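Long-range contacts in spore germination protein B3 (Bacillus subtilis subsp. subtilis, PDB 3N54), which takes part in the spore's germination response to the mixture of L-asparagine, glucose, fructose and potassium ions, as one lipoprotein component of a germinant receptor: residues Val215-Thr219 with Lys282-Arg286; Lys233-Lys237 with His248-Lys252; Val251-Leu257 with Ser339-Asn344; Met107-Gly111 with Gly194-Ala198. All coordinates share one frame; numbering follows the deposited sequence.

Interaction 1. Residues Val215-Thr219 with Lys282-Arg286; sequences VMPTT and KKLER
Lys283 and Met216 carry most of this contact, in which a long helix, 271-299, packs across an edge strand, 215-220, of a four-stranded mixed sheet. The helix lies on one face of that sheet: the short axes of strand and helix approach to 10.5 Å and their N-to-C directions stand at 106°, so each side offers few residues to the other. Met216 is buried and points at the helix. Its first torsion (chi1 175°) carries CG beside the carbonyl carbon, and the chain runs out extended before bending at chi3, which turns the methyl into the layer between strand and helix. There CE meets Leu284 CB at 3.7 Å, the two side chains crossing at about a right angle. An unbranched, flexible thioether suits this place, since it can follow the helix surface; Trp206 and Phe280 also border it.

Lys283 works by its methylenes. Its chain slides past Met216 in the opposite direction, with CD 4.0 Å from Met216 SD, and also runs antiparallel to the side chain of Thr218. The lysine thus covers the sulfur with hydrocarbon, while its NZ forms a salt bridge with Asp287 one turn further along the helix. Leu284, a buried residue, continues from the methionine methyl toward helix 198-208 and strand 333-342. Thr218, at the partly exposed margin, lays its beta carbon against the lysine: CB lies 3.7 Å from Lys283 CD, and Lys283 CE rests at the same 3.7 Å from Pro217 O.

Interaction 2. Residues Lys233-Lys237 with His248-Lys252; sequences KTKIK and HISVK
Six backbone hydrogen bonds join Lys233, Lys235 and Lys237 to Lys252, Ser250 and His248, each pair exchanging both its N-H groups and its carbonyls. Lys233 N donates to Lys252 O at 2.8 Å and Lys252 N returns to Lys233 O with an N-H...O angle of 173°. The central pair repeats this, Ser250 N reaching Lys235 O at 2.8 Å. At the other end Lys237 and His248 exchange bonds in the same way, the one from Lys237 N to His248 O being nearly straight. Between the bonded pairs, alpha carbons add weak C-H...O contacts, the shortest from Thr234 CA to Ser250 O at 3.2 Å.

These are the two arms of an antiparallel beta hairpin, strands 223-240 and 245-258, whose faces differ sharply. The lysines, His248 and Ser250 occupy one face, where the long lysine chains are exposed and their ends lead away from the partner strand. Thr234, Ile236, Ile249 and Val251 occupy the other, facing helix 198-208. Ile236 and Ile249 lie side by side, pointing the same way, with CG1 to CG1 at 4.1 Å; beta-branched residues fit the extended backbone and supply apolar bulk. Thr234 divides its branches: CG2, anti to the backbone N, reaches Ile249 CG2 at 3.9 Å, while OG1 bonds to the carbonyl of Val207. Replacing Thr234 by an alanine would probably leave the Val207 carbonyl without this donor and open a gap beside Ile249 CG2. On the same face Val251 CG2 approaches Thr234 OG1 to 3.7 Å.

Interaction 3. Residues Val251-Leu257 with Ser339-Asn344; sequences VKTKGIL and SFKIIN
Val251 begins the pairing by accepting, at its carbonyl, the amide of Ser339; the Ser339 N to Val251 O bond is 2.8 Å long. Along strand 251-257, Val251, Thr253 and Gly255 do the bonding. Lys252 pairs with Ser339 through a C-H...O contact, its own N-H and carbonyl being turned to strand 223-240.

Thr253 bonds on both sides of its partner: its N donates to Ser339 O, and its O accepts from Lys341 N at 3.0 Å. Its side chain lies alongside that of Phe340, CB 4.2 Å above one ring face and toward the rim. A threonine hydroxyl suits this buried spot, where Ser232 and Trp206 both bond to OG1. The Phe340 ring goes on to meet those of Phe227 and Trp206.

Lys254 stands on the opposite face, where Lys341 bends over it (chi3 -76°) and brings CE within 3.9 Å of Lys254 CG. The two ammonium nitrogens, Lys254 NZ and Lys341 NZ, are 4.7 Å apart, a likely unfavourable proximity. Were Lys341 an alanine, the methylenes of Lys254 would probably lose their cover and that chain be freer to turn.

Gly255 donates to Lys341 O and accepts from Ile343 N at 3.1 Å. Glycine readily adopts the very extended backbone here (phi -162°, psi 173°) and puts no side chain into this buried position. Beyond it Leu257 turns toward the partner strand, and its CB packs on Ile342 CG2 at 3.8 Å. The staggered bonds, with one residue gripping the two neighbours of its opposite number, are the signature of parallel pairing, here within a mixed sheet.

Interaction 4. Residues Met107-Gly111 with Gly194-Ala198; sequences MAARG and GFLSA
The guanidinium of Arg110 lies flat on Phe195, the planes inclined at 28° and the centres 4.5 Å apart, an arrangement suited to a cation-pi attraction. The two side chains slide past each other in opposite directions, so the arginine covers the phenylalanine along much of its length. Its aliphatic part lies over the outer end of the ring: CG is 4.0 Å from the ring centroid and 19° off the normal, a CH-pi contact. Its charged end reaches back over the root of the phenylalanine, where NH2 comes to 3.5 Å from Phe195 CB. The extended run from CG to NE makes this span possible, and arginine suits it in combining a long hydrocarbon stem with a flat cation.

The contact joins strands 105-109 and 191-196 of one five-stranded mixed sheet. These strands are not neighbours in it: 165-172 and 177-186 run between them, and the pair reaches over the intervening strands, with Phe195 touching Ala169 of 165-172. Residues 107-111 belong to the N-terminal domain family of these germination proteins and 194-198 to the GerAC-like C-terminal one.

Arg110 NE forms a salt bridge with Asp180, which would hold the guanidinium's rotation and leave its face to the ring. Leu196 O lies at the guanidinium edge, near its plane, 3.0 Å from Arg110 NH2, but at an angle too poor for a hydrogen bond. On the strand side, Ala109 O approaches Phe195 CZ to 3.8 Å. Just beyond, Ser197 is the N-cap of helix 198-208.

In the fold
Interactions 1, 2 and 3 belong to one four-stranded mixed sheet and the helix packed on it, all in the C-terminal GerAC-like part of the chain. Interactions 2 and 3 share Val251 and Lys252, so strand 245-258 is paired antiparallel on one side and parallel on the other; their centres lie about 15 Å apart. Interaction 1, about 12 Å from interaction 3 between centres, touches it where Leu284 CD2 packs on Phe340 CZ at 3.8 Å. The helix thus faces both outermost strands. Interaction 4 comes first along the chain, in another sheet, with its centre about 22 to 29 Å from the others. Helix 198-208 follows it directly and leads into the C-terminal sheet, linking the two.

Interaction 1. Residues Val215-Thr219 with Lys282-Arg286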
loop_
_atom_site.group_PDB
_atom_site.type_symbol
_atom_site.label_atom_id
_atom_site.label_comp_id
_atom_site.label_asym_id
_atom_site.label_seq_id
_atom_site.Cartn_x
_atom_site.Cartn_y
_atom_site.Cartn_z
ATOM N N VAL A 215 4.718 -1.814 -19.504
ATOM C CA VAL A 215 4.436 -2.483 -20.772
ATOM C C VAL A 215 3.147 -3.296 -20.709
ATOM O O VAL A 215 2.799 -3.834 -19.664
ATOM C CB VAL A 215 5.584 -3.432 -21.174
ATOM C CG1 VAL A 215 6.858 -2.646 -21.442
ATOM C CG2 VAL A 215 5.818 -4.484 -20.089
ATOM N N MET A 216 2.442 -3.360 -21.836
ATOM C CA MET A 216 1.266 -4.214 -21.988
ATOM C C MET A 216 1.576 -5.269 -23.047
ATOM O O MET A 216 1.614 -4.953 -24.234
ATOM C CB MET A 216 0.033 -3.411 -22.412
ATOM C CG MET A 216 -1.197 -4.282 -22.711
ATOM S SD MET A 216 -2.583 -3.382 -23.423
ATOM C CE MET A 216 -3.157 -2.420 -22.043
ATOM N N PRO A 217 1.830 -6.516 -22.623
ATOM C CA PRO A 217 2.020 -7.602 -23.579
ATOM C C PRO A 217 0.702 -8.301 -23.879
ATOM O O PRO A 217 -0.056 -8.612 -22.959
ATOM C CB PRO A 217 2.962 -8.557 -22.843
ATOM C CG PRO A 217 2.672 -8.331 -21.386
ATOM C CD PRO A 217 2.049 -6.962 -21.235
ATOM N N THR A 218 0.426 -8.532 -25.155
ATOM C CA THR A 218 -0.772 -9.259 -25.553
ATOM C C THR A 218 -0.520 -9.936 -26.901
ATOM O O THR A 218 0.633 -10.183 -27.261
ATOM C CB THR A 218 -2.020 -8.336 -25.572
ATOM O OG1 THR A 218 -3.200 -9.128 -25.759
ATOM C CG2 THR A 218 -1.919 -7.288 -26.669
ATOM N N THR A 219 -1.584 -10.269 -27.625
ATOM C CA THR A 219 -1.442 -10.936 -28.908
ATOM C C THR A 219 -2.416 -10.404 -29.949
ATOM O O THR A 219 -3.469 -9.861 -29.617
ATOM C CB THR A 219 -1.671 -12.452 -28.776
ATOM O OG1 THR A 219 -2.936 -12.684 -28.148
ATOM C CG2 THR A 219 -0.572 -13.100 -27.949
ATOM N N LYS A 282 -8.680 -1.991 -26.012
ATOM C CA LYS A 282 -9.725 -2.892 -25.526
ATOM C C LYS A 282 -9.251 -3.733 -24.345
ATOM O O LYS A 282 -10.021 -3.995 -23.423
ATOM C CB LYS A 282 -10.234 -3.805 -26.648
ATOM C CG LYS A 282 -11.176 -3.125 -27.638
ATOM C CD LYS A 282 -11.687 -4.117 -28.686
ATOM C CE LYS A 282 -12.891 -3.573 -29.436
ATOM N NZ LYS A 282 -13.471 -4.572 -30.377
ATOM N N LYS A 283 -7.988 -4.153 -24.372
ATOM C CA LYS A 283 -7.427 -4.941 -23.276
ATOM C C LYS A 283 -7.397 -4.129 -21.980
ATOM O O LYS A 283 -7.826 -4.611 -20.936
ATOM C CB LYS A 283 -6.025 -5.463 -23.615
ATOM C CG LYS A 283 -5.352 -6.171 -22.443
ATOM C CD LYS A 283 -4.145 -6.977 -22.869
ATOM C CE LYS A 283 -3.375 -7.489 -21.652
ATOM N NZ LYS A 283 -4.241 -8.176 -20.647
ATOM N N LEU A 284 -6.902 -2.899 -22.048
ATOM C CA LEU A 284 -6.863 -2.046 -20.862
ATOM C C LEU A 284 -8.271 -1.885 -20.294
ATOM O O LEU A 284 -8.475 -1.959 -19.079
ATOM C CB LEU A 284 -6.258 -0.672 -21.185
ATOM C CG LEU A 284 -6.024 0.282 -20.009
ATOM C CD1 LEU A 284 -5.041 -0.310 -19.016
ATOM C CD2 LEU A 284 -5.519 1.641 -20.491
ATOM N N GLU A 285 -9.238 -1.683 -21.183
ATOM C CA GLU A 285 -10.621 -1.486 -20.775
ATOM C C GLU A 285 -11.184 -2.692 -20.034
ATOM O O GLU A 285 -11.762 -2.543 -18.961
ATOM C CB GLU A 285 -11.513 -1.172 -21.977
ATOM C CG GLU A 285 -12.948 -0.887 -21.573
ATOM C CD GLU A 285 -13.747 -0.203 -22.656
ATOM O OE1 GLU A 285 -13.554 -0.520 -23.847
ATOM O OE2 GLU A 285 -14.585 0.646 -22.308
ATOM N N ARG A 286 -11.026 -3.883 -20.596
ATOM C CA ARG A 286 -11.577 -5.064 -19.934
ATOM C C ARG A 286 -10.810 -5.373 -18.643
ATOM O O ARG A 286 -11.398 -5.833 -17.672
ATOM C CB ARG A 286 -11.648 -6.279 -20.878
ATOM C CG ARG A 286 -10.363 -7.044 -21.117
ATOM C CD ARG A 286 -10.628 -8.235 -22.084
ATOM N NE ARG A 286 -10.519 -7.826 -23.476
ATOM C CZ ARG A 286 -9.448 -7.997 -24.254
ATOM N NH1 ARG A 286 -8.349 -8.605 -23.816
ATOM N NH2 ARG A 286 -9.485 -7.555 -25.504
#

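Interaction 2. Residues Lys233-Lys237 with His248-Lys252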
loop_
_atom_site.group_PDB
_atom_site.type_symbol
_atom_site.label_atom_id
_atom_site.label_comp_id
_atom_site.label_asym_id
_atom_site.label_seq_id
_atom_site.Cartn_x
_atom_site.Cartn_y
_atom_site.Cartn_z
ATOM N N LYS A 233 -1.808 10.255 -20.145
ATOM C CA LYS A 233 -2.588 11.278 -19.463
ATOM C C LYS A 233 -4.027 10.813 -19.290
ATOM O O LYS A 233 -4.563 10.120 -20.152
ATOM C CB LYS A 233 -2.566 12.579 -20.266
ATOM C CG LYS A 233 -1.171 13.130 -20.539
ATOM C CD LYS A 233 -1.228 14.458 -21.291
ATOM C CE LYS A 233 0.163 15.074 -21.460
ATOM N NZ LYS A 233 0.123 16.426 -22.096
ATOM N N THR A 234 -4.651 11.203 -18.184
ATOM C CA THR A 234 -6.036 10.837 -17.913
ATOM C C THR A 234 -6.874 12.041 -17.504
ATOM O O THR A 234 -6.451 12.847 -16.679
ATOM C CB THR A 234 -6.130 9.774 -16.797
ATOM O OG1 THR A 234 -5.676 8.509 -17.299
ATOM C CG2 THR A 234 -7.566 9.629 -16.304
ATOM N N LYS A 235 -8.062 12.154 -18.097
ATOM C CA LYS A 235 -9.033 13.171 -17.713
ATOM C C LYS A 235 -10.271 12.463 -17.185
ATOM O O LYS A 235 -10.783 11.546 -17.826
ATOM C CB LYS A 235 -9.393 14.068 -18.898
ATOM C CG LYS A 235 -8.313 15.076 -19.270
ATOM C CD LYS A 235 -8.810 16.062 -20.329
ATOM C CE LYS A 235 -7.792 17.164 -20.612
ATOM N NZ LYS A 235 -7.491 18.004 -19.412
ATOM N N ILE A 236 -10.739 12.878 -16.009
ATOM C CA ILE A 236 -11.907 12.276 -15.381
ATOM C C ILE A 236 -13.012 13.307 -15.216
ATOM O O ILE A 236 -12.820 14.325 -14.559
ATOM C CB ILE A 236 -11.568 11.694 -14.002
ATOM C CG1 ILE A 236 -10.473 10.631 -14.125
ATOM C CG2 ILE A 236 -12.802 11.091 -13.366
ATOM C CD1 ILE A 236 -10.141 9.939 -12.819
ATOM N N LYS A 237 -14.170 13.031 -15.810
ATOM C CA LYS A 237 -15.321 13.923 -15.739
ATOM C C LYS A 237 -16.515 13.187 -15.129
ATOM O O LYS A 237 -17.180 12.411 -15.814
ATOM C CB LYS A 237 -15.669 14.445 -17.138
ATOM C CG LYS A 237 -16.795 15.464 -17.160
ATOM C CD LYS A 237 -17.034 16.015 -18.559
ATOM C CE LYS A 237 -18.060 17.140 -18.536
ATOM N NZ LYS A 237 -18.315 17.710 -19.891
ATOM N N HIS A 248 -16.831 9.587 -16.415
ATOM C CA HIS A 248 -16.322 9.524 -17.779
ATOM C C HIS A 248 -14.813 9.672 -17.697
ATOM O O HIS A 248 -14.304 10.755 -17.403
ATOM C CB HIS A 248 -16.910 10.625 -18.661
ATOM C CG HIS A 248 -18.326 10.382 -19.072
ATOM N ND1 HIS A 248 -19.396 10.625 -18.239
ATOM C CD2 HIS A 248 -18.849 9.933 -20.237
ATOM C CE1 HIS A 248 -20.518 10.330 -18.872
ATOM N NE2 HIS A 248 -20.213 9.908 -20.086
ATOM N N ILE A 249 -14.105 8.578 -17.942
ATOM C CA ILE A 249 -12.656 8.565 -17.868
ATOM C C ILE A 249 -12.063 8.473 -19.264
ATOM O O ILE A 249 -12.406 7.580 -20.040
ATOM C CB ILE A 249 -12.154 7.385 -17.023
ATOM C CG1 ILE A 249 -12.700 7.498 -15.595
ATOM C CG2 ILE A 249 -10.630 7.335 -17.031
ATOM C CD1 ILE A 249 -12.129 6.480 -14.625
ATOM N N SER A 250 -11.174 9.408 -19.571
ATOM C CA SER A 250 -10.494 9.459 -20.848
ATOM C C SER A 250 -9.030 9.145 -20.614
ATOM O O SER A 250 -8.410 9.727 -19.732
ATOM C CB SER A 250 -10.645 10.845 -21.473
ATOM O OG SER A 250 -10.051 10.896 -22.756
ATOM N N VAL A 251 -8.482 8.214 -21.388
ATOM C CA VAL A 251 -7.079 7.838 -21.274
ATOM C C VAL A 251 -6.401 8.030 -22.623
ATOM O O VAL A 251 -6.822 7.454 -23.626
ATOM C CB VAL A 251 -6.909 6.365 -20.812
ATOM C CG1 VAL A 251 -5.442 5.965 -20.807
ATOM C CG2 VAL A 251 -7.518 6.159 -19.435
ATOM N N LYS A 252 -5.366 8.864 -22.642
ATOM C CA LYS A 252 -4.563 9.089 -23.833
ATOM C C LYS A 252 -3.137 8.672 -23.514
ATOM O O LYS A 252 -2.520 9.218 -22.602
ATOM C CB LYS A 252 -4.624 10.554 -24.264
ATOM C CG LYS A 252 -5.977 10.976 -24.822
ATOM C CD LYS A 252 -5.940 12.397 -25.382
ATOM C CE LYS A 252 -7.224 12.735 -26.128
ATOM N NZ LYS A 252 -7.158 14.068 -26.799
#

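Interaction 3. Residues Val251-Leu257 with Ser339-Asn344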
loop_
_atom_site.group_PDB
_atom_site.type_symbol
_atom_site.label_atom_id
_atom_site.label_comp_id
_atom_site.label_asym_id
_atom_site.label_seq_id
_atom_site.Cartn_x
_atom_site.Cartn_y
_atom_site.Cartn_z
ATOM N N VAL A 251 -8.482 8.214 -21.388
ATOM C CA VAL A 251 -7.079 7.838 -21.274
ATOM C C VAL A 251 -6.401 8.030 -22.623
ATOM O O VAL A 251 -6.822 7.454 -23.626
ATOM C CB VAL A 251 -6.909 6.365 -20.812
ATOM C CG1 VAL A 251 -5.442 5.965 -20.807
ATOM C CG2 VAL A 251 -7.518 6.159 -19.435
ATOM N N LYS A 252 -5.366 8.864 -22.642
ATOM C CA LYS A 252 -4.563 9.089 -23.833
ATOM C C LYS A 252 -3.137 8.672 -23.514
ATOM O O LYS A 252 -2.520 9.218 -22.602
ATOM C CB LYS A 252 -4.624 10.554 -24.264
ATOM C CG LYS A 252 -5.977 10.976 -24.822
ATOM C CD LYS A 252 -5.940 12.397 -25.382
ATOM C CE LYS A 252 -7.224 12.735 -26.128
ATOM N NZ LYS A 252 -7.158 14.068 -26.799
ATOM N N THR A 253 -2.626 7.697 -24.259
ATOM C CA THR A 253 -1.301 7.147 -24.016
ATOM C C THR A 253 -0.500 7.038 -25.308
ATOM O O THR A 253 -1.015 6.581 -26.326
ATOM C CB THR A 253 -1.397 5.738 -23.389
ATOM O OG1 THR A 253 -2.343 5.748 -22.313
ATOM C CG2 THR A 253 -0.040 5.271 -22.874
ATOM N N LYS A 254 0.757 7.467 -25.254
ATOM C CA LYS A 254 1.684 7.339 -26.367
ATOM C C LYS A 254 2.713 6.289 -25.975
ATOM O O LYS A 254 3.155 6.259 -24.824
ATOM C CB LYS A 254 2.363 8.675 -26.671
ATOM C CG LYS A 254 1.419 9.758 -27.174
ATOM C CD LYS A 254 2.178 11.036 -27.520
ATOM C CE LYS A 254 1.276 12.089 -28.158
ATOM N NZ LYS A 254 2.022 13.338 -28.494
ATOM N N GLY A 255 3.100 5.432 -26.916
ATOM C CA GLY A 255 4.044 4.361 -26.601
ATOM C C GLY A 255 4.759 3.706 -27.766
ATOM O O GLY A 255 4.464 3.973 -28.930
ATOM N N ILE A 256 5.711 2.842 -27.420
ATOM C CA ILE A 256 6.518 2.104 -28.384
ATOM C C ILE A 256 5.954 0.694 -28.564
ATOM O O ILE A 256 5.349 0.138 -27.646
ATOM C CB ILE A 256 7.991 2.026 -27.927
ATOM C CG1 ILE A 256 8.590 3.431 -27.832
ATOM C CG2 ILE A 256 8.819 1.179 -28.880
ATOM C CD1 ILE A 256 10.063 3.446 -27.482
ATOM N N LEU A 257 6.166 0.124 -29.747
ATOM C CA LEU A 257 5.649 -1.192 -30.091
ATOM C C LEU A 257 6.758 -2.225 -30.319
ATOM O O LEU A 257 7.863 -1.882 -30.730
ATOM C CB LEU A 257 4.769 -1.062 -31.340
ATOM C CG LEU A 257 4.087 -2.313 -31.903
ATOM C CD1 LEU A 257 2.841 -1.928 -32.686
ATOM C CD2 LEU A 257 5.038 -3.120 -32.776
ATOM N N SER A 339 -7.480 5.833 -25.795
ATOM C CA SER A 339 -6.854 6.099 -27.080
ATOM C C SER A 339 -5.345 5.915 -26.989
ATOM O O SER A 339 -4.660 6.648 -26.278
ATOM C CB SER A 339 -7.187 7.519 -27.543
ATOM O OG SER A 339 -6.603 7.794 -28.806
ATOM N N PHE A 340 -4.838 4.924 -27.711
ATOM C CA PHE A 340 -3.416 4.614 -27.728
ATOM C C PHE A 340 -2.825 5.117 -29.036
ATOM O O PHE A 340 -3.526 5.209 -30.043
ATOM C CB PHE A 340 -3.193 3.102 -27.598
ATOM C CG PHE A 340 -3.236 2.580 -26.178
ATOM C CD1 PHE A 340 -4.121 3.095 -25.233
ATOM C CD2 PHE A 340 -2.417 1.524 -25.807
ATOM C CE1 PHE A 340 -4.152 2.590 -23.942
ATOM C CE2 PHE A 340 -2.450 1.013 -24.519
ATOM C CZ PHE A 340 -3.320 1.546 -23.588
ATOM N N LYS A 341 -1.536 5.443 -29.016
ATOM C CA LYS A 341 -0.837 5.923 -30.203
ATOM C C LYS A 341 0.580 5.367 -30.262
ATOM O O LYS A 341 1.397 5.657 -29.387
ATOM C CB LYS A 341 -0.797 7.456 -30.213
ATOM C CG LYS A 341 -2.148 8.123 -30.504
ATOM C CD LYS A 341 -2.143 9.619 -30.184
ATOM C CE LYS A 341 -2.215 9.878 -28.673
ATOM N NZ LYS A 341 -2.213 11.333 -28.341
ATOM N N ILE A 342 0.862 4.557 -31.279
ATOM C CA ILE A 342 2.213 4.040 -31.481
ATOM C C ILE A 342 3.034 5.130 -32.170
ATOM O O ILE A 342 2.530 5.830 -33.048
ATOM C CB ILE A 342 2.252 2.735 -32.325
ATOM C CG1 ILE A 342 1.646 1.554 -31.563
ATOM C CG2 ILE A 342 3.677 2.358 -32.680
ATOM C CD1 ILE A 342 0.150 1.536 -31.526
ATOM N N ILE A 343 4.289 5.279 -31.754
ATOM C CA ILE A 343 5.195 6.273 -32.330
ATOM C C ILE A 343 6.517 5.605 -32.732
ATOM O O ILE A 343 7.575 6.240 -32.736
ATOM C CB ILE A 343 5.424 7.452 -31.343
ATOM C CG1 ILE A 343 6.112 6.984 -30.053
ATOM C CG2 ILE A 343 4.097 8.121 -31.007
ATOM C CD1 ILE A 343 6.297 8.083 -29.020
ATOM N N ASN A 344 6.431 4.325 -33.101
ATOM C CA ASN A 344 7.595 3.505 -33.425
ATOM C C ASN A 344 7.434 2.820 -34.781
ATOM O O ASN A 344 7.564 3.457 -35.829
ATOM C CB ASN A 344 7.798 2.453 -32.327
ATOM C CG ASN A 344 9.128 1.713 -32.443
ATOM O OD1 ASN A 344 9.286 0.622 -31.891
ATOM N ND2 ASN A 344 10.089 2.303 -33.153
#

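Interaction 4. Residues Met107-Gly111 with Gly194-Ala198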
loop_
_atom_site.group_PDB
_atom_site.type_symbol
_atom_site.label_atom_id
_atom_site.label_comp_id
_atom_site.label_asym_id
_atom_site.label_seq_id
_atom_site.Cartn_x
_atom_site.Cartn_y
_atom_site.Cartn_z
ATOM N N MET A 107 5.515 0.272 3.589
ATOM C CA MET A 107 5.180 -0.788 2.649
ATOM C C MET A 107 4.515 -1.981 3.302
ATOM O O MET A 107 4.596 -2.168 4.516
ATOM C CB MET A 107 6.424 -1.265 1.929
ATOM C CG MET A 107 7.093 -0.163 1.188
ATOM S SD MET A 107 7.932 -0.772 -0.232
ATOM C CE MET A 107 8.338 0.781 -1.033
ATOM N N ALA A 108 3.866 -2.779 2.456
ATOM C CA ALA A 108 3.099 -3.927 2.888
ATOM C C ALA A 108 3.763 -5.208 2.418
ATOM O O ALA A 108 4.324 -5.267 1.325
ATOM C CB ALA A 108 1.679 -3.845 2.343
ATOM N N ALA A 109 3.716 -6.228 3.263
ATOM C CA ALA A 109 4.223 -7.534 2.893
ATOM C C ALA A 109 3.058 -8.496 2.770
ATOM O O ALA A 109 2.129 -8.464 3.569
ATOM C CB ALA A 109 5.205 -8.046 3.939
ATOM N N ARG A 110 3.099 -9.333 1.750
ATOM C CA ARG A 110 2.216 -10.470 1.693
ATOM C C ARG A 110 2.872 -11.447 2.649
ATOM O O ARG A 110 4.077 -11.682 2.561
ATOM C CB ARG A 110 2.132 -11.039 0.281
ATOM C CG ARG A 110 1.461 -10.101 -0.692
ATOM C CD ARG A 110 1.668 -10.550 -2.120
ATOM N NE ARG A 110 1.016 -9.664 -3.078
ATOM C CZ ARG A 110 -0.228 -9.808 -3.535
ATOM N NH1 ARG A 110 -0.998 -10.815 -3.132
ATOM N NH2 ARG A 110 -0.707 -8.935 -4.417
ATOM N N GLY A 111 2.107 -11.989 3.582
ATOM C CA GLY A 111 2.680 -12.862 4.594
ATOM C C GLY A 111 3.493 -12.059 5.603
ATOM O O GLY A 111 3.242 -10.878 5.824
ATOM N N GLY A 194 -7.553 -6.309 1.436
ATOM C CA GLY A 194 -7.162 -7.185 0.334
ATOM C C GLY A 194 -5.930 -6.683 -0.392
ATOM O O GLY A 194 -5.388 -5.634 -0.044
ATOM N N PHE A 195 -5.501 -7.441 -1.398
ATOM C CA PHE A 195 -4.382 -7.070 -2.262
ATOM C C PHE A 195 -4.807 -7.033 -3.728
ATOM O O PHE A 195 -5.682 -7.775 -4.154
ATOM C CB PHE A 195 -3.243 -8.087 -2.172
ATOM C CG PHE A 195 -2.507 -8.090 -0.868
ATOM C CD1 PHE A 195 -1.408 -7.265 -0.676
ATOM C CD2 PHE A 195 -2.886 -8.944 0.155
ATOM C CE1 PHE A 195 -0.709 -7.284 0.519
ATOM C CE2 PHE A 195 -2.196 -8.963 1.350
ATOM C CZ PHE A 195 -1.106 -8.136 1.533
ATOM N N LEU A 196 -4.160 -6.162 -4.488
ATOM C CA LEU A 196 -4.273 -6.148 -5.926
ATOM C C LEU A 196 -2.961 -6.731 -6.442
ATOM O O LEU A 196 -1.908 -6.526 -5.835
ATOM C CB LEU A 196 -4.483 -4.727 -6.452
ATOM C CG LEU A 196 -5.819 -4.040 -6.130
ATOM C CD1 LEU A 196 -5.879 -2.656 -6.764
ATOM C CD2 LEU A 196 -6.998 -4.881 -6.590
ATOM N N SER A 197 -3.022 -7.466 -7.545
ATOM C CA SER A 197 -1.827 -8.032 -8.148
ATOM C C SER A 197 -1.029 -6.923 -8.818
ATOM O O SER A 197 -1.530 -5.812 -8.993
ATOM C CB SER A 197 -2.199 -9.099 -9.184
ATOM O OG SER A 197 -2.941 -8.539 -10.255
ATOM N N ALA A 198 0.209 -7.237 -9.192
ATOM C CA ALA A 198 1.055 -6.311 -9.936
ATOM C C ALA A 198 0.356 -5.836 -11.206
ATOM O O ALA A 198 0.353 -4.643 -11.493
ATOM C CB ALA A 198 2.383 -6.974 -10.287
#